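Local coordinates for glycosyl hydrolases family 2, sugar binding domain protein (Bacteroides uniformis str. 3978 T3 ii, PDB 6D1P) that probably hydrolyses O-glycosidic bonds as a beta-glucuronidase of glycoside hydrolase family 2 from a human gut bacterium, at residues F491-N503 with L556-L570. Numbering follows the deposited sequence.
Sequences FRNYREMETAGIN and LFDWHLKEQETMPRL
The hydroxyl of Y494 is gripped from two sides: it donates to E498 OE2 one helical turn on, 2.5 Å from OH, meeting that oxygen from above the carboxylate plane, and it accepts a weak, bent bond from Q564 NE2. Neither partner rests on the tyrosine alone, since H510 also bonds E498 OE2 and S573 also bonds Q564 NE2. With CG anti to the backbone N (chi1 164°), the phenol ring reaches across to the 556-564 helix. There H560 CD2 sits over the centre of one face, 3.4 Å from Y494 CD1. The two ring planes are inclined by 33°. E563 CB lies at the ring's edge, while M567 packs its methyl CE 3.4 Å from Y494 CE2 and sets its sulfur obliquely beside the ring, a Met-aromatic contact. With a phenylalanine in place of Y494, E498 OE2 would probably be left to H510 and Q564 NE2 to S573, the link between the two segments through the hydroxyl being lost. The same principle, apolar contact seamed by polar bonds, recurs beside it. R492 CG stands over the six-membered ring of W559, 3.6 Å from its centroid, and a water takes the indole N-H in the ring plane, linking W559 NE1 to R492 O, R495 N and E563 OE1. R495 NH2 bonds T566 OG1 (3.2 Å), whereas E563 OE1 lies over the guanidinium face in a long salt bridge. Within the TIM barrel domain, helix 494-503 crosses the 556-564 part of helix 550-564 at 53° and continues over the turns leading into strand 572-574; F557 and L561 meanwhile pack against helix 609-617.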
loop_
_atom_site.group_PDB
_atom_site.type_symbol
_atom_site.label_atom_id
_atom_site.label_comp_id
_atom_site.label_asym_id
_atom_site.label_seq_id
_atom_site.Cartn_x
_atom_site.Cartn_y
_atom_site.Cartn_z
ATOM N N PHE A 491 -8.702 -5.632 41.524
ATOM C CA PHE A 491 -9.499 -6.801 41.169
ATOM C C PHE A 491 -10.213 -7.373 42.391
ATOM O O PHE A 491 -11.263 -8.015 42.249
ATOM C CB PHE A 491 -8.658 -7.862 40.420
ATOM C CG PHE A 491 -7.550 -8.521 41.223
ATOM C CD1 PHE A 491 -7.836 -9.441 42.232
ATOM C CD2 PHE A 491 -6.226 -8.294 40.896
ATOM C CE1 PHE A 491 -6.812 -10.068 42.948
ATOM C CE2 PHE A 491 -5.190 -8.921 41.587
ATOM C CZ PHE A 491 -5.483 -9.812 42.616
ATOM N N ARG A 492 -9.704 -7.087 43.589
ATOM C CA ARG A 492 -10.412 -7.450 44.810
ATOM C C ARG A 492 -11.724 -6.677 44.983
ATOM O O ARG A 492 -12.578 -7.099 45.774
ATOM C CB ARG A 492 -9.484 -7.243 46.009
ATOM C CG ARG A 492 -8.451 -8.359 46.153
ATOM C CD ARG A 492 -7.344 -7.998 47.120
ATOM N NE ARG A 492 -6.446 -9.133 47.377
ATOM C CZ ARG A 492 -5.293 -9.343 46.736
ATOM N NH1 ARG A 492 -4.883 -8.511 45.782
ATOM N NH2 ARG A 492 -4.539 -10.384 47.042
ATOM N N ASN A 493 -11.930 -5.593 44.235
ATOM C CA ASN A 493 -13.198 -4.868 44.279
ATOM C C ASN A 493 -14.269 -5.470 43.380
ATOM O O ASN A 493 -15.329 -4.851 43.216
ATOM C CB ASN A 493 -12.964 -3.405 43.899
ATOM C CG ASN A 493 -12.019 -2.713 44.855
ATOM O OD1 ASN A 493 -11.104 -1.998 44.447
ATOM N ND2 ASN A 493 -12.240 -2.928 46.162
ATOM N N TYR A 494 -14.030 -6.664 42.822
ATOM C CA TYR A 494 -14.899 -7.201 41.776
ATOM C C TYR A 494 -16.324 -7.426 42.278
ATOM O O TYR A 494 -17.292 -6.971 41.660
ATOM C CB TYR A 494 -14.314 -8.513 41.223
ATOM C CG TYR A 494 -15.320 -9.332 40.416
ATOM C CD1 TYR A 494 -16.043 -8.757 39.376
ATOM C CD2 TYR A 494 -15.540 -10.672 40.694
ATOM C CE1 TYR A 494 -16.963 -9.492 38.652
ATOM C CE2 TYR A 494 -16.464 -11.422 39.968
ATOM C CZ TYR A 494 -17.172 -10.828 38.955
ATOM O OH TYR A 494 -18.095 -11.563 38.231
ATOM N N ARG A 495 -16.479 -8.180 43.366
ATOM C CA ARG A 495 -17.822 -8.495 43.833
ATOM C C ARG A 495 -18.629 -7.228 44.095
ATOM O O ARG A 495 -19.796 -7.143 43.708
ATOM C CB ARG A 495 -17.760 -9.364 45.096
ATOM C CG ARG A 495 -19.137 -9.764 45.618
ATOM C CD ARG A 495 -19.088 -10.200 47.083
ATOM N NE ARG A 495 -18.520 -11.532 47.280
ATOM C CZ ARG A 495 -17.779 -11.873 48.336
ATOM N NH1 ARG A 495 -17.506 -10.967 49.273
ATOM N NH2 ARG A 495 -17.302 -13.115 48.452
ATOM N N GLU A 496 -18.021 -6.232 44.743
ATOM C CA GLU A 496 -18.736 -4.995 45.040
ATOM C C GLU A 496 -19.244 -4.337 43.752
ATOM O O GLU A 496 -20.436 -4.031 43.631
ATOM C CB GLU A 496 -17.821 -4.055 45.841
ATOM C CG GLU A 496 -18.420 -2.663 46.151
ATOM C CD GLU A 496 -17.417 -1.680 46.774
ATOM O OE1 GLU A 496 -16.415 -2.122 47.394
ATOM O OE2 GLU A 496 -17.630 -0.451 46.636
ATOM N N MET A 497 -18.355 -4.172 42.753
ATOM C CA MET A 497 -18.757 -3.596 41.467
ATOM C C MET A 497 -19.775 -4.478 40.751
ATOM O O MET A 497 -20.704 -3.972 40.104
ATOM C CB MET A 497 -17.530 -3.381 40.585
ATOM C CG MET A 497 -16.472 -2.522 41.232
ATOM S SD MET A 497 -14.818 -2.776 40.540
ATOM C CE MET A 497 -14.848 -1.773 39.039
ATOM N N GLU A 498 -19.630 -5.799 40.861
ATOM C CA GLU A 498 -20.611 -6.674 40.227
ATOM C C GLU A 498 -21.975 -6.544 40.892
ATOM O O GLU A 498 -23.013 -6.532 40.207
ATOM C CB GLU A 498 -20.140 -8.126 40.277
ATOM C CG GLU A 498 -20.812 -9.033 39.262
ATOM C CD GLU A 498 -20.155 -8.924 37.884
ATOM O OE1 GLU A 498 -19.961 -7.784 37.422
ATOM O OE2 GLU A 498 -19.809 -9.972 37.283
ATOM N N THR A 499 -21.995 -6.459 42.225
ATOM C CA THR A 499 -23.264 -6.308 42.932
ATOM C C THR A 499 -23.925 -4.981 42.589
ATOM O O THR A 499 -25.134 -4.933 42.323
ATOM C CB THR A 499 -23.051 -6.431 44.442
ATOM O OG1 THR A 499 -22.383 -7.663 44.742
ATOM C CG2 THR A 499 -24.377 -6.439 45.147
ATOM N N ALA A 500 -23.140 -3.899 42.562
ATOM C CA ALA A 500 -23.670 -2.607 42.123
ATOM C C ALA A 500 -24.301 -2.713 40.743
ATOM O O ALA A 500 -25.382 -2.162 40.496
ATOM C CB ALA A 500 -22.564 -1.554 42.120
ATOM N N GLY A 501 -23.657 -3.451 39.839
ATOM C CA GLY A 501 -24.177 -3.551 38.488
ATOM C C GLY A 501 -25.437 -4.384 38.419
ATOM O O GLY A 501 -26.339 -4.093 37.629
ATOM N N ILE A 502 -25.512 -5.442 39.233
ATOM C CA ILE A 502 -26.713 -6.266 39.251
ATOM C C ILE A 502 -27.882 -5.482 39.833
ATOM O O ILE A 502 -29.013 -5.585 39.350
ATOM C CB ILE A 502 -26.476 -7.574 40.034
ATOM C CG1 ILE A 502 -25.658 -8.564 39.209
ATOM C CG2 ILE A 502 -27.816 -8.223 40.456
ATOM C CD1 ILE A 502 -25.276 -9.824 39.968
ATOM N N ASN A 503 -27.628 -4.685 40.876
ATOM C CA ASN A 503 -28.697 -3.886 41.477
ATOM C C ASN A 503 -29.214 -2.787 40.548
ATOM O O ASN A 503 -30.342 -2.322 40.740
ATOM C CB ASN A 503 -28.218 -3.285 42.810
ATOM C CG ASN A 503 -28.073 -4.352 43.899
ATOM O OD1 ASN A 503 -28.710 -5.387 43.815
ATOM N ND2 ASN A 503 -27.206 -4.127 44.881
ATOM N N LEU A 556 -5.663 -12.039 38.752
ATOM C CA LEU A 556 -6.920 -11.343 38.484
ATOM C C LEU A 556 -7.985 -12.316 38.019
ATOM O O LEU A 556 -9.137 -12.240 38.469
ATOM C CB LEU A 556 -6.723 -10.229 37.445
ATOM C CG LEU A 556 -7.919 -9.328 37.050
ATOM C CD1 LEU A 556 -7.418 -7.994 36.485
ATOM C CD2 LEU A 556 -8.864 -9.984 36.030
ATOM N N PHE A 557 -7.625 -13.234 37.113
ATOM C CA PHE A 557 -8.578 -14.247 36.677
ATOM C C PHE A 557 -8.976 -15.145 37.846
ATOM O O PHE A 557 -10.157 -15.458 38.037
ATOM C CB PHE A 557 -7.981 -15.102 35.557
ATOM C CG PHE A 557 -7.785 -14.383 34.245
ATOM C CD1 PHE A 557 -8.766 -13.557 33.725
ATOM C CD2 PHE A 557 -6.611 -14.576 33.514
ATOM C CE1 PHE A 557 -8.584 -12.911 32.496
ATOM C CE2 PHE A 557 -6.409 -13.951 32.297
ATOM C CZ PHE A 557 -7.393 -13.109 31.778
ATOM N N ASP A 558 -7.982 -15.580 38.625
ATOM C CA ASP A 558 -8.203 -16.439 39.784
ATOM C C ASP A 558 -9.236 -15.821 40.722
ATOM O O ASP A 558 -10.284 -16.413 40.999
ATOM C CB ASP A 558 -6.855 -16.651 40.493
ATOM C CG ASP A 558 -6.888 -17.753 41.539
ATOM O OD1 ASP A 558 -5.801 -18.103 42.028
ATOM O OD2 ASP A 558 -7.968 -18.275 41.876
ATOM N N TRP A 559 -8.976 -14.586 41.165
ATOM C CA TRP A 559 -9.909 -13.876 42.034
ATOM C C TRP A 559 -11.327 -13.855 41.459
ATOM O O TRP A 559 -12.278 -14.322 42.100
ATOM C CB TRP A 559 -9.423 -12.452 42.282
ATOM C CG TRP A 559 -10.231 -11.837 43.347
ATOM C CD1 TRP A 559 -11.451 -11.219 43.208
ATOM C CD2 TRP A 559 -9.943 -11.849 44.753
ATOM N NE1 TRP A 559 -11.917 -10.815 44.437
ATOM C CE2 TRP A 559 -11.016 -11.188 45.405
ATOM C CE3 TRP A 559 -8.874 -12.337 45.527
ATOM C CZ2 TRP A 559 -11.049 -10.997 46.800
ATOM C CZ3 TRP A 559 -8.910 -12.144 46.918
ATOM C CH2 TRP A 559 -9.993 -11.488 47.535
ATOM N N HIS A 560 -11.490 -13.300 40.250
ATOM C CA HIS A 560 -12.819 -13.233 39.647
ATOM C C HIS A 560 -13.510 -14.584 39.691
ATOM O O HIS A 560 -14.686 -14.681 40.069
ATOM C CB HIS A 560 -12.737 -12.751 38.195
ATOM C CG HIS A 560 -12.630 -11.267 38.037
ATOM N ND1 HIS A 560 -11.458 -10.574 38.247
ATOM C CD2 HIS A 560 -13.546 -10.346 37.655
ATOM C CE1 HIS A 560 -11.658 -9.288 38.015
ATOM N NE2 HIS A 560 -12.920 -9.123 37.657
ATOM N N LEU A 561 -12.788 -15.645 39.305
ATOM C CA LEU A 561 -13.408 -16.965 39.199
ATOM C C LEU A 561 -13.827 -17.498 40.567
ATOM O O LEU A 561 -14.883 -18.136 40.700
ATOM C CB LEU A 561 -12.454 -17.940 38.512
ATOM C CG LEU A 561 -12.246 -17.693 37.010
ATOM C CD1 LEU A 561 -11.135 -18.566 36.461
ATOM C CD2 LEU A 561 -13.533 -17.948 36.251
ATOM N N LYS A 562 -13.016 -17.264 41.594
ATOM C CA LYS A 562 -13.413 -17.772 42.895
ATOM C C LYS A 562 -14.536 -16.933 43.484
ATOM O O LYS A 562 -15.361 -17.462 44.234
ATOM C CB LYS A 562 -12.214 -17.869 43.839
ATOM C CG LYS A 562 -11.609 -16.577 44.296
ATOM C CD LYS A 562 -12.030 -16.220 45.715
ATOM C CE LYS A 562 -11.184 -15.061 46.232
ATOM N NZ LYS A 562 -11.608 -14.607 47.591
ATOM N N GLU A 563 -14.633 -15.652 43.103
ATOM C CA GLU A 563 -15.765 -14.851 43.558
ATOM C C GLU A 563 -17.065 -15.328 42.928
ATOM O O GLU A 563 -18.110 -15.358 43.594
ATOM C CB GLU A 563 -15.529 -13.374 43.264
ATOM C CG GLU A 563 -14.348 -12.791 44.034
ATOM C CD GLU A 563 -14.537 -12.826 45.548
ATOM O OE1 GLU A 563 -14.767 -11.754 46.142
ATOM O OE2 GLU A 563 -14.447 -13.927 46.140
ATOM N N GLN A 564 -17.020 -15.747 41.664
ATOM C CA GLN A 564 -18.257 -16.134 41.002
ATOM C C GLN A 564 -18.937 -17.324 41.668
ATOM O O GLN A 564 -20.143 -17.515 41.474
ATOM C CB GLN A 564 -17.998 -16.409 39.523
ATOM C CG GLN A 564 -17.548 -15.129 38.826
ATOM C CD GLN A 564 -17.513 -15.196 37.317
ATOM O OE1 GLN A 564 -17.852 -16.205 36.707
ATOM N NE2 GLN A 564 -17.105 -14.101 36.706
ATOM N N GLU A 565 -18.204 -18.122 42.443
ATOM C CA GLU A 565 -18.810 -19.260 43.121
ATOM C C GLU A 565 -19.712 -18.832 44.273
ATOM O O GLU A 565 -20.516 -19.638 44.743
ATOM C CB GLU A 565 -17.725 -20.196 43.641
ATOM C CG GLU A 565 -16.931 -20.913 42.569
ATOM C CD GLU A 565 -15.871 -21.845 43.147
ATOM O OE1 GLU A 565 -15.873 -22.087 44.386
ATOM O OE2 GLU A 565 -15.039 -22.335 42.354
ATOM N N THR A 566 -19.586 -17.592 44.741
ATOM C CA THR A 566 -20.343 -17.071 45.870
ATOM C C THR A 566 -21.348 -16.001 45.442
ATOM O O THR A 566 -21.715 -15.140 46.242
ATOM C CB THR A 566 -19.395 -16.508 46.933
ATOM O OG1 THR A 566 -19.091 -15.130 46.663
ATOM C CG2 THR A 566 -18.107 -17.289 46.943
ATOM N N MET A 567 -21.808 -16.038 44.189
ATOM C CA MET A 567 -22.744 -15.038 43.663
ATOM C C MET A 567 -23.945 -15.735 43.051
ATOM O O MET A 567 -23.993 -15.961 41.832
ATOM C CB MET A 567 -22.086 -14.138 42.629
ATOM C CG MET A 567 -20.892 -13.369 43.127
ATOM S SD MET A 567 -20.329 -12.250 41.837
ATOM C CE MET A 567 -18.770 -11.730 42.510
ATOM N N PRO A 568 -24.945 -16.072 43.870
ATOM C CA PRO A 568 -26.121 -16.779 43.351
ATOM C C PRO A 568 -26.996 -15.946 42.427
ATOM O O PRO A 568 -27.736 -16.532 41.630
ATOM C CB PRO A 568 -26.884 -17.175 44.629
ATOM C CG PRO A 568 -26.444 -16.194 45.658
ATOM C CD PRO A 568 -25.007 -15.869 45.325
ATOM N N ARG A 569 -26.976 -14.615 42.503
ATOM C CA ARG A 569 -27.808 -13.859 41.563
ATOM C C ARG A 569 -27.196 -13.696 40.178
ATOM O O ARG A 569 -27.918 -13.276 39.265
ATOM C CB ARG A 569 -28.102 -12.455 42.073
ATOM C CG ARG A 569 -28.898 -12.386 43.340
ATOM C CD ARG A 569 -28.263 -11.316 44.185
ATOM N NE ARG A 569 -28.786 -9.983 43.925
ATOM C CZ ARG A 569 -28.059 -8.875 43.999
ATOM N NH1 ARG A 569 -26.763 -8.945 44.280
ATOM N NH2 ARG A 569 -28.623 -7.701 43.776
ATOM N N LEU A 570 -25.905 -13.995 40.001
ATOM C CA LEU A 570 -25.184 -13.660 38.768
ATOM C C LEU A 570 -25.615 -14.577 37.631
ATOM O O LEU A 570 -25.418 -15.787 37.697
ATOM C CB LEU A 570 -23.671 -13.761 38.990
ATOM C CG LEU A 570 -22.708 -13.405 37.834
ATOM C CD1 LEU A 570 -22.924 -11.969 37.374
ATOM C CD2 LEU A 570 -21.259 -13.614 38.252
HETATM O O HOH W 1 -14.204 -9.164 44.889
#